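Probable aminotransferase (Pseudomonas aeruginosa, PDB 5YKT) belongs to the class-III aminotransferases, is probably an aminotransferase itself, and holds 4'-deoxy-4'-aminopyridoxal-5'-phosphate in a pocket shared between its two subunits. Local coordinates at residues F228-G233 and T380-R385; D141-V146 and N165-V170; G86-H91 and G285-G290; A222-P227 and A255-E260. The protein carries 1 engineered substitution. All coordinates share one frame; numbering follows the deposited sequence.

Interaction 1. Residues F228-G233 and T380-R385; sequences FMTNVG and TRIGAR. With PMP (4'-deoxy-4'-aminopyridoxal-5'-phosphate), chain C.
Water 1 joins Thr230 to Arg385: it donates to Thr230 O at 2.7 Å and accepts from Arg385 NE at 2.7 Å, tying the loop after strand 220-225 to a tight beta hairpin. The hairpin turns through a type II' turn from Ile382 to Arg385, where Gly383 suits the positive phi. Arg385 spans the gap because its chain is fully extended, with CG anti to the backbone N (chi1 -169°); apart from the water, its NH1 bonds Ser85 OG. The rest of the contact is apolar. Thr230 sends its methyl to the hairpin, CG2 lying 3.7 Å from Ile382 CD1 with the side chains at about a right angle, while its OG1 bonds Glu226 OE1 and His262 ND1. Threonine thus serves both sides, methyl packed, hydroxyl bonded. Phe228 reaches out to the strand: Ile382 CG2 sits over one face of the ring, in a CH-pi contact modelled too tightly for its distance to be trusted, and Thr380 CG2 comes at the ring edge, 3.7 Å from Phe228 CZ. At the pocket end of the loop, Asn231 uses both ends of its amide: OD1 bonds His428 NE2, and ND2 donates to PMP O3 at 2.9 Å and 157°.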
# COMPACT_ATOMS: atom_id res chain seq x y z
N PHE A 228 0.58 -22.77 5.68
CA PHE A 228 1.45 -23.23 6.74
C PHE A 228 1.62 -21.95 7.55
O PHE A 228 2.07 -20.94 6.99
CB PHE A 228 2.74 -23.70 6.06
CG PHE A 228 3.72 -24.39 6.95
CD1 PHE A 228 4.47 -23.67 7.86
CD2 PHE A 228 4.00 -25.74 6.77
CE1 PHE A 228 5.40 -24.31 8.65
CE2 PHE A 228 4.96 -26.38 7.56
CZ PHE A 228 5.65 -25.66 8.49
N MET A 229 1.20 -21.92 8.82
CA MET A 229 1.21 -20.64 9.54
C MET A 229 2.64 -20.27 9.90
O MET A 229 3.41 -21.15 10.30
CB MET A 229 0.35 -20.68 10.79
CG MET A 229 -1.09 -21.08 10.51
SD MET A 229 -2.14 -21.06 11.98
CE MET A 229 -2.33 -19.29 12.27
N THR A 230 2.99 -19.01 9.72
CA THR A 230 4.35 -18.52 9.95
C THR A 230 4.44 -17.31 10.86
O THR A 230 5.54 -16.84 11.12
CB THR A 230 5.06 -18.17 8.63
OG1 THR A 230 4.40 -17.05 8.02
CG2 THR A 230 5.08 -19.37 7.70
N ASN A 231 3.32 -16.80 11.39
CA ASN A 231 3.32 -15.57 12.15
C ASN A 231 3.01 -15.77 13.64
O ASN A 231 2.60 -14.84 14.32
CB ASN A 231 2.37 -14.59 11.49
CG ASN A 231 2.99 -13.96 10.26
OD1 ASN A 231 3.99 -13.28 10.37
ND2 ASN A 231 2.42 -14.17 9.09
N VAL A 232 3.20 -16.98 14.14
CA VAL A 232 3.11 -17.27 15.57
C VAL A 232 4.08 -18.41 15.86
O VAL A 232 3.74 -19.45 16.44
CB VAL A 232 1.64 -17.60 15.97
CG1 VAL A 232 1.10 -18.82 15.24
CG2 VAL A 232 1.50 -17.71 17.48
N GLY A 233 5.31 -18.24 15.40
CA GLY A 233 6.14 -19.40 15.10
C GLY A 233 5.50 -20.12 13.93
O GLY A 233 4.59 -19.59 13.28
N THR A 380 11.55 -25.95 13.07
CA THR A 380 10.81 -26.31 11.87
C THR A 380 11.38 -25.54 10.69
O THR A 380 11.85 -24.41 10.85
CB THR A 380 9.33 -25.98 12.06
OG1 THR A 380 8.83 -26.68 13.23
CG2 THR A 380 8.51 -26.31 10.81
N ARG A 381 11.35 -26.16 9.51
CA ARG A 381 11.76 -25.51 8.27
C ARG A 381 10.68 -25.66 7.21
O ARG A 381 10.14 -26.77 7.03
CB ARG A 381 13.08 -26.10 7.76
CG ARG A 381 13.57 -25.54 6.44
CD ARG A 381 14.96 -25.99 6.11
NE ARG A 381 14.97 -27.39 5.67
CZ ARG A 381 14.70 -27.83 4.44
NH1 ARG A 381 14.41 -26.98 3.44
NH2 ARG A 381 14.75 -29.14 4.19
N ILE A 382 10.43 -24.57 6.48
CA ILE A 382 9.69 -24.62 5.23
C ILE A 382 10.57 -23.99 4.17
O ILE A 382 10.72 -22.76 4.10
CB ILE A 382 8.29 -23.97 5.28
CG1 ILE A 382 8.28 -22.58 5.89
CG2 ILE A 382 7.40 -24.86 6.08
CD1 ILE A 382 6.95 -21.87 5.66
N GLY A 383 11.23 -24.86 3.39
CA GLY A 383 12.08 -24.38 2.33
C GLY A 383 13.24 -23.56 2.86
O GLY A 383 14.05 -24.07 3.60
N ALA A 384 13.30 -22.28 2.49
CA ALA A 384 14.38 -21.39 2.90
C ALA A 384 14.22 -20.76 4.29
O ALA A 384 15.13 -20.07 4.75
CB ALA A 384 14.52 -20.29 1.86
N ARG A 385 13.06 -20.98 4.93
CA ARG A 385 12.70 -20.31 6.17
C ARG A 385 12.75 -21.30 7.33
O ARG A 385 12.09 -22.34 7.28
CB ARG A 385 11.28 -19.75 6.01
CG ARG A 385 10.83 -18.79 7.09
CD ARG A 385 9.39 -18.33 6.87
NE ARG A 385 9.07 -17.29 7.85
CZ ARG A 385 9.24 -15.98 7.68
NH1 ARG A 385 9.67 -15.47 6.52
NH2 ARG A 385 8.96 -15.16 8.69
N1 PMP C . 0.31 -11.94 4.75
C2 PMP C . 1.24 -12.55 5.52
C2A PMP C . 1.25 -14.05 5.68
C3 PMP C . 2.28 -11.75 6.17
O3 PMP C . 3.23 -12.31 6.95
C4 PMP C . 2.27 -10.29 6.01
C4A PMP C . 3.33 -9.47 6.69
N4A PMP C . 4.65 -10.00 6.35
C5 PMP C . 1.20 -9.74 5.16
C6 PMP C . 0.27 -10.60 4.59
C5A PMP C . 1.08 -8.25 4.95
O4P PMP C . 2.16 -7.74 4.18
P PMP C . 2.39 -6.15 4.22
O1P PMP C . 2.83 -5.78 5.59
O2P PMP C . 1.05 -5.58 3.79
O3P PMP C . 3.48 -5.95 3.21
O HOH W 1 8.08 -17.14 10.40

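Interaction 2. Residues D141-V146 and N165-V170; sequences DANRFV and NYHGSV. With PMP (4'-deoxy-4'-aminopyridoxal-5'-phosphate), chain C.
One wall of the PMP pocket forms where helix 139-154 meets the loop after strand 158-162, with Asn143 on the helix facing His167 on the loop. Asn143 ND2 donates to a lone pair of His167 O, in the carbonyl plane, at 3.0 Å and 154°. An amide suits this place because ND2 has a second hydrogen to give, and it also bonds Asp259 OD2, which His167 ND1 reaches as well. The amide and imidazole planes stand 86° apart, so the two side chains cross rather than stack. Farther along, Val170 CG2 packs 3.9 Å from Asn143 CB and also lies against Arg144 CG. A bend at chi3 (-63°) turns the Arg144 guanidinium back to Asp141, one helical turn earlier, whose OD1 is gripped side-on by NE and NH2 in a salt bridge, both from the same face of the carboxylate. The same guanidinium bonds Ser169 of the second subunit, so this corner also joins the dimer. Gly168 has backbone angles that call for glycine, and it lies close to the ligand, its CA 3.6 Å from PMP C5A. Tyr166 turns its ring edge to PMP, with CE2 3.6 Å from C4A.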
# COMPACT_ATOMS: atom_id res chain seq x y z
N ASP A 141 -3.25 -5.08 1.07
CA ASP A 141 -4.26 -4.62 0.13
C ASP A 141 -4.77 -5.75 -0.76
O ASP A 141 -5.96 -5.80 -1.04
CB ASP A 141 -3.73 -3.49 -0.74
CG ASP A 141 -3.65 -2.19 -0.01
OD1 ASP A 141 -4.06 -2.10 1.19
OD2 ASP A 141 -3.18 -1.23 -0.64
N ALA A 142 -3.89 -6.66 -1.18
CA ALA A 142 -4.37 -7.81 -1.94
C ALA A 142 -5.41 -8.57 -1.13
O ALA A 142 -6.49 -8.90 -1.63
CB ALA A 142 -3.22 -8.73 -2.35
N ASN A 143 -5.11 -8.84 0.14
CA ASN A 143 -6.08 -9.52 1.00
C ASN A 143 -7.39 -8.72 1.16
O ASN A 143 -8.49 -9.29 1.01
CB ASN A 143 -5.45 -9.84 2.36
CG ASN A 143 -4.49 -11.00 2.30
OD1 ASN A 143 -4.67 -11.94 1.50
ND2 ASN A 143 -3.44 -10.96 3.15
N ARG A 144 -7.29 -7.41 1.43
CA ARG A 144 -8.49 -6.58 1.58
C ARG A 144 -9.36 -6.61 0.34
O ARG A 144 -10.59 -6.70 0.43
CB ARG A 144 -8.13 -5.10 1.84
CG ARG A 144 -7.40 -4.84 3.13
CD ARG A 144 -7.41 -3.39 3.53
NE ARG A 144 -6.74 -2.46 2.63
CZ ARG A 144 -7.32 -1.40 2.03
NH1 ARG A 144 -8.63 -1.18 2.12
NH2 ARG A 144 -6.57 -0.56 1.33
N PHE A 145 -8.73 -6.49 -0.82
CA PHE A 145 -9.46 -6.39 -2.08
C PHE A 145 -10.08 -7.71 -2.48
O PHE A 145 -11.23 -7.75 -2.95
CB PHE A 145 -8.56 -5.84 -3.19
CG PHE A 145 -7.97 -4.46 -2.92
CD1 PHE A 145 -8.46 -3.60 -1.92
CD2 PHE A 145 -6.93 -4.01 -3.70
CE1 PHE A 145 -7.90 -2.34 -1.72
CE2 PHE A 145 -6.37 -2.76 -3.51
CZ PHE A 145 -6.86 -1.92 -2.51
N VAL A 146 -9.36 -8.80 -2.27
CA VAL A 146 -9.93 -10.12 -2.51
C VAL A 146 -11.14 -10.35 -1.62
O VAL A 146 -12.16 -10.86 -2.10
CB VAL A 146 -8.88 -11.23 -2.35
CG1 VAL A 146 -9.51 -12.63 -2.37
CG2 VAL A 146 -7.85 -11.16 -3.46
N ASN A 165 -3.36 -15.81 13.27
CA ASN A 165 -2.99 -15.45 11.92
C ASN A 165 -2.21 -14.14 11.87
O ASN A 165 -2.21 -13.36 12.83
CB ASN A 165 -4.25 -15.26 11.07
CG ASN A 165 -5.02 -13.99 11.42
OD1 ASN A 165 -4.62 -12.90 11.04
ND2 ASN A 165 -6.13 -14.14 12.16
N TYR A 166 -1.58 -13.89 10.74
CA TYR A 166 -1.31 -12.50 10.34
C TYR A 166 -1.46 -12.39 8.85
O TYR A 166 -0.86 -13.18 8.11
CB TYR A 166 0.06 -11.97 10.76
CG TYR A 166 0.19 -10.46 10.55
CD1 TYR A 166 -0.61 -9.59 11.28
CD2 TYR A 166 1.05 -9.93 9.62
CE1 TYR A 166 -0.51 -8.22 11.10
CE2 TYR A 166 1.15 -8.55 9.42
CZ TYR A 166 0.37 -7.70 10.17
OH TYR A 166 0.47 -6.33 9.97
N HIS A 167 -2.26 -11.43 8.42
CA HIS A 167 -2.48 -11.16 7.00
C HIS A 167 -2.29 -9.69 6.64
O HIS A 167 -2.70 -9.27 5.57
CB HIS A 167 -3.89 -11.61 6.60
CG HIS A 167 -4.08 -13.07 6.76
ND1 HIS A 167 -3.46 -13.98 5.94
CD2 HIS A 167 -4.70 -13.78 7.72
CE1 HIS A 167 -3.71 -15.20 6.38
NE2 HIS A 167 -4.48 -15.11 7.44
N GLY A 168 -1.64 -8.92 7.52
CA GLY A 168 -1.49 -7.48 7.35
C GLY A 168 -2.50 -6.69 8.13
O GLY A 168 -3.16 -7.21 9.03
N SER A 169 -2.63 -5.42 7.77
CA SER A 169 -3.56 -4.52 8.46
C SER A 169 -4.97 -4.67 7.87
O SER A 169 -5.57 -3.71 7.38
CB SER A 169 -3.03 -3.08 8.44
OG SER A 169 -2.71 -2.64 7.12
N VAL A 170 -5.48 -5.89 7.95
CA VAL A 170 -6.79 -6.29 7.50
C VAL A 170 -7.62 -6.32 8.78
O VAL A 170 -7.49 -7.24 9.60
CB VAL A 170 -6.76 -7.68 6.85
CG1 VAL A 170 -8.18 -8.13 6.49
CG2 VAL A 170 -5.84 -7.69 5.63
N1 PMP C . 0.31 -11.94 4.75
C2 PMP C . 1.24 -12.55 5.52
C2A PMP C . 1.25 -14.05 5.68
C3 PMP C . 2.28 -11.75 6.17
O3 PMP C . 3.23 -12.31 6.95
C4 PMP C . 2.27 -10.29 6.01
C4A PMP C . 3.33 -9.47 6.69
N4A PMP C . 4.65 -10.00 6.35
C5 PMP C . 1.20 -9.74 5.16
C6 PMP C . 0.27 -10.60 4.59
C5A PMP C . 1.08 -8.25 4.95
O4P PMP C . 2.16 -7.74 4.18
P PMP C . 2.39 -6.15 4.22
O1P PMP C . 2.83 -5.78 5.59
O2P PMP C . 1.05 -5.58 3.79
O3P PMP C . 3.48 -5.95 3.21

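Interaction 3. Residues G86-H91 and G285-G290; sequences GAMFGH and GACIAG. Engineered in segment 285-290: Ala286 (natural residue Lys).
The backbones of Gly86 and Cys287 come within 5.0 Å, CA to CA, where a type I beta turn from Ala87 to Gly90 lies against a short 3-10 segment, 286-288. Each piece is closed by its own bond, Gly90 N to Ala87 O in the turn and Ala289 N to Ala286 O across the 3-10 segment, and no hydrogen bond passes between them. What joins them is the packing of Cys287 against the side chains of the turn. At the closest backbone approach Gly86 O lies 3.9 Å from Cys287 CA. Cys287 CB meets Met88 twice, 3.6 Å from CG and 3.6 Å from SD, and Cys287 SG continues the contact at 3.7 Å from Met88 SD. Met88 starts with chi1 at 79°, its CG placed between the backbone N and the carbonyl carbon, which also sets CG over the centre of the neighbouring Phe89 ring. That ring presents its edge to the 3-10 segment: Cys287 O lies near the ring plane, 3.7 Å from Phe89 CD2. Cysteine, compact and with a polarisable sulfur, suits a place beside the paired Met88 and Phe89 side chains. The Phe89 side chain also packs on Val346 of helix 333-346 and Met355 of helix 349-373. Ala286, an engineered residue standing where the natural sequence has lysine, lies with its side chain about 5 Å from PMP and packs on Leu329 of the second subunit. In the sulfur-aromatic contact, Cys287 SG stands 5.4 Å from the centroid of the Phe89 ring, in an oblique direction 66° off the ring normal.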
# COMPACT_ATOMS: atom_id res chain seq x y z
N GLY A 86 10.90 -8.92 3.31
CA GLY A 86 10.75 -8.06 2.15
C GLY A 86 11.90 -8.11 1.15
O GLY A 86 11.73 -7.75 -0.03
N ALA A 87 13.08 -8.51 1.61
CA ALA A 87 14.23 -8.71 0.74
C ALA A 87 14.64 -10.18 0.76
O ALA A 87 15.81 -10.51 0.85
CB ALA A 87 15.40 -7.83 1.18
N MET A 88 13.66 -11.08 0.66
CA MET A 88 13.95 -12.51 0.91
C MET A 88 14.94 -13.15 -0.05
O MET A 88 15.54 -14.18 0.29
CB MET A 88 12.64 -13.31 0.94
CG MET A 88 12.09 -13.62 -0.39
SD MET A 88 10.61 -14.62 -0.22
CE MET A 88 11.21 -16.19 0.36
N PHE A 89 15.17 -12.58 -1.22
CA PHE A 89 16.15 -13.13 -2.16
C PHE A 89 17.49 -12.39 -2.11
O PHE A 89 18.37 -12.59 -2.94
CB PHE A 89 15.55 -13.16 -3.58
CG PHE A 89 14.24 -13.89 -3.63
CD1 PHE A 89 14.19 -15.26 -3.38
CD2 PHE A 89 13.05 -13.21 -3.86
CE1 PHE A 89 12.99 -15.92 -3.36
CE2 PHE A 89 11.85 -13.89 -3.86
CZ PHE A 89 11.83 -15.25 -3.62
N GLY A 90 17.67 -11.56 -1.07
CA GLY A 90 18.88 -10.82 -0.86
C GLY A 90 18.70 -9.36 -1.20
O GLY A 90 17.76 -8.95 -1.90
N HIS A 91 19.63 -8.57 -0.71
CA HIS A 91 19.66 -7.14 -0.98
C HIS A 91 20.34 -6.89 -2.30
O HIS A 91 21.30 -7.56 -2.65
CB HIS A 91 20.42 -6.43 0.12
CG HIS A 91 19.81 -6.61 1.47
ND1 HIS A 91 18.55 -6.12 1.78
CD2 HIS A 91 20.26 -7.24 2.58
CE1 HIS A 91 18.27 -6.44 3.03
NE2 HIS A 91 19.27 -7.13 3.54
N GLY A 285 3.00 -11.25 -1.58
CA GLY A 285 3.51 -9.91 -1.30
C GLY A 285 4.81 -9.46 -1.94
O GLY A 285 5.20 -9.91 -3.03
N ALA A 286 5.50 -8.52 -1.29
CA ALA A 286 6.47 -7.66 -1.98
C ALA A 286 7.84 -8.25 -2.25
O ALA A 286 8.62 -7.62 -2.96
CB ALA A 286 6.61 -6.35 -1.24
N CYS A 287 8.14 -9.46 -1.76
CA CYS A 287 9.39 -10.10 -2.16
C CYS A 287 9.65 -10.11 -3.67
O CYS A 287 10.80 -10.24 -4.12
CB CYS A 287 9.46 -11.53 -1.63
SG CYS A 287 8.18 -12.62 -2.24
N ILE A 288 8.59 -9.99 -4.46
CA ILE A 288 8.69 -10.10 -5.91
C ILE A 288 9.11 -8.84 -6.66
O ILE A 288 9.30 -8.89 -7.86
CB ILE A 288 7.36 -10.63 -6.52
CG1 ILE A 288 6.21 -9.64 -6.30
CG2 ILE A 288 7.03 -12.00 -5.96
CD1 ILE A 288 4.87 -10.11 -6.84
N ALA A 289 9.24 -7.69 -6.00
CA ALA A 289 9.52 -6.43 -6.69
C ALA A 289 10.66 -5.60 -6.12
O ALA A 289 10.69 -4.38 -6.23
CB ALA A 289 8.25 -5.59 -6.77
N GLY A 290 11.64 -6.28 -5.52
CA GLY A 290 12.92 -5.67 -5.20
C GLY A 290 12.93 -4.50 -4.25
O GLY A 290 13.81 -3.63 -4.34

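Interaction 4. Residues A222-P227 and A255-E260; sequences AVLTEP and ALIIDE. With PMP (4'-deoxy-4'-aminopyridoxal-5'-phosphate), chain C.
Two adjacent parallel strands of the central seven-stranded sheet, 222-225 and 255-259, pair here as the two beta arms of a beta-alpha-beta unit, their axes 4.7 Å apart and 14° from parallel. Four backbone bonds alternate along the ladder: Val223 N to Ala255 O (2.8 Å), Ile257 N to Val223 O, Thr225 N to Ile257 O, and Asp259 N to Thr225 O. On one face Ala222 CB meets Ile257 CD1 at 3.6 Å, and Leu224 CD1 meets Ile257 CG2 at 3.6 Å; the small alanine leaves room for the isoleucine tip. On the other, Thr225 and Ile258 lie side by side, and Pro227 CD rests 3.8 Å from Ile258 CG2. The strands' C-terminal ends reach the ligand. Asp259 CG is anti to its own N (chi1 -180°), and OD2 lies 2.7 Å from PMP N1, while OD1 bonds Thr261 OG1. Water 2 donates to both Glu226 OE1 and Asp259 O, bridging the two segments near their strand ends; Glu226 OE1 also bonds Thr230 OG1. Strands 158-162 and 281-284 flank the pair; helix 139-154 covers Leu224 and Ile257, and helix 241-251, the connection between the two strands, covers Val223 and Leu256.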
# COMPACT_ATOMS: atom_id res chain seq x y z
N ALA A 222 -15.50 -16.26 2.46
CA ALA A 222 -14.19 -16.80 2.17
C ALA A 222 -13.49 -17.28 3.43
O ALA A 222 -13.79 -16.79 4.53
CB ALA A 222 -13.33 -15.73 1.50
N VAL A 223 -12.58 -18.23 3.24
CA VAL A 223 -11.60 -18.60 4.24
C VAL A 223 -10.27 -18.01 3.79
O VAL A 223 -9.84 -18.25 2.64
CB VAL A 223 -11.45 -20.14 4.36
CG1 VAL A 223 -10.31 -20.48 5.32
CG2 VAL A 223 -12.76 -20.77 4.85
N LEU A 224 -9.62 -17.25 4.66
CA LEU A 224 -8.33 -16.64 4.36
C LEU A 224 -7.30 -17.30 5.26
O LEU A 224 -7.48 -17.34 6.46
CB LEU A 224 -8.36 -15.14 4.64
CG LEU A 224 -7.03 -14.36 4.58
CD1 LEU A 224 -6.40 -14.49 3.20
CD2 LEU A 224 -7.24 -12.89 4.88
N THR A 225 -6.21 -17.81 4.68
CA THR A 225 -5.19 -18.51 5.48
C THR A 225 -3.86 -18.61 4.77
O THR A 225 -3.79 -18.70 3.55
CB THR A 225 -5.66 -19.94 5.82
OG1 THR A 225 -4.75 -20.55 6.75
CG2 THR A 225 -5.83 -20.84 4.57
N GLU A 226 -2.78 -18.63 5.56
CA GLU A 226 -1.53 -19.16 5.04
C GLU A 226 -1.70 -20.69 4.94
O GLU A 226 -2.45 -21.27 5.72
CB GLU A 226 -0.38 -18.89 5.99
CG GLU A 226 -0.02 -17.44 6.19
CD GLU A 226 1.22 -17.33 7.03
OE1 GLU A 226 2.32 -17.31 6.43
OE2 GLU A 226 1.10 -17.32 8.28
N PRO A 227 -1.01 -21.33 3.99
CA PRO A 227 -1.09 -22.81 3.92
C PRO A 227 -0.30 -23.52 5.02
O PRO A 227 -0.48 -24.73 5.26
CB PRO A 227 -0.52 -23.11 2.55
CG PRO A 227 0.45 -21.98 2.28
CD PRO A 227 -0.12 -20.76 2.96
N ALA A 255 -15.06 -19.36 -0.93
CA ALA A 255 -13.75 -19.10 -1.56
C ALA A 255 -12.61 -19.48 -0.62
O ALA A 255 -12.64 -19.11 0.56
CB ALA A 255 -13.63 -17.64 -1.93
N LEU A 256 -11.62 -20.18 -1.13
CA LEU A 256 -10.41 -20.48 -0.39
C LEU A 256 -9.27 -19.57 -0.87
O LEU A 256 -8.80 -19.71 -2.02
CB LEU A 256 -10.05 -21.95 -0.59
CG LEU A 256 -8.74 -22.43 0.04
CD1 LEU A 256 -8.76 -22.21 1.54
CD2 LEU A 256 -8.47 -23.88 -0.31
N ILE A 257 -8.82 -18.67 0.01
CA ILE A 257 -7.77 -17.71 -0.29
C ILE A 257 -6.50 -18.17 0.42
O ILE A 257 -6.46 -18.24 1.66
CB ILE A 257 -8.10 -16.29 0.20
CG1 ILE A 257 -9.49 -15.82 -0.27
CG2 ILE A 257 -7.02 -15.30 -0.26
CD1 ILE A 257 -10.04 -14.68 0.57
N ILE A 258 -5.47 -18.47 -0.37
CA ILE A 258 -4.19 -18.94 0.17
C ILE A 258 -3.18 -17.78 0.09
O ILE A 258 -2.83 -17.32 -1.00
CB ILE A 258 -3.70 -20.18 -0.59
CG1 ILE A 258 -4.71 -21.34 -0.45
CG2 ILE A 258 -2.32 -20.60 -0.12
CD1 ILE A 258 -4.87 -21.86 0.95
N ASP A 259 -2.68 -17.36 1.25
CA ASP A 259 -1.76 -16.23 1.37
C ASP A 259 -0.34 -16.77 1.53
O ASP A 259 0.00 -17.35 2.58
CB ASP A 259 -2.18 -15.39 2.57
CG ASP A 259 -1.30 -14.18 2.82
OD1 ASP A 259 -0.24 -14.01 2.17
OD2 ASP A 259 -1.68 -13.38 3.71
N GLU A 260 0.47 -16.60 0.48
CA GLU A 260 1.82 -17.14 0.40
C GLU A 260 2.92 -16.10 0.58
O GLU A 260 4.08 -16.32 0.23
CB GLU A 260 2.00 -17.89 -0.92
CG GLU A 260 1.11 -19.14 -0.99
CD GLU A 260 1.88 -20.42 -1.24
OE1 GLU A 260 3.03 -20.55 -0.74
OE2 GLU A 260 1.31 -21.32 -1.87
N1 PMP C . 0.31 -11.94 4.75
C2 PMP C . 1.24 -12.55 5.52
C2A PMP C . 1.25 -14.05 5.68
C3 PMP C . 2.28 -11.75 6.17
O3 PMP C . 3.23 -12.31 6.95
C4 PMP C . 2.27 -10.29 6.01
C4A PMP C . 3.33 -9.47 6.69
N4A PMP C . 4.65 -10.00 6.35
C5 PMP C . 1.20 -9.74 5.16
C6 PMP C . 0.27 -10.60 4.59
C5A PMP C . 1.08 -8.25 4.95
O4P PMP C . 2.16 -7.74 4.18
P PMP C . 2.39 -6.15 4.22
O1P PMP C . 2.83 -5.78 5.59
O2P PMP C . 1.05 -5.58 3.79
O3P PMP C . 3.48 -5.95 3.21
O HOH W 2 2.49 -17.03 3.79

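How the interactions relate
All four contacts are buried, but their chemistry follows their place. Interaction 4 belongs to the central sheet and relies on regular backbone bonds; interaction 1 uses apolar side chains and a bridging water, interaction 2 an amide to carbonyl bond, and interaction 3 has only van der Waals and sulfur-aromatic packing. Interactions 1, 2 and 4 all touch the same PMP, and interactions 2 and 4 meet directly: Asn143 and His167 both probably hydrogen-bond Asp259 OD2, consistent with their holding that carboxylate beside the ligand. Interactions 1 and 4 continue one chain, since 228-233 follows 222-227. Interactions 2 and 3 touch the second subunit as well.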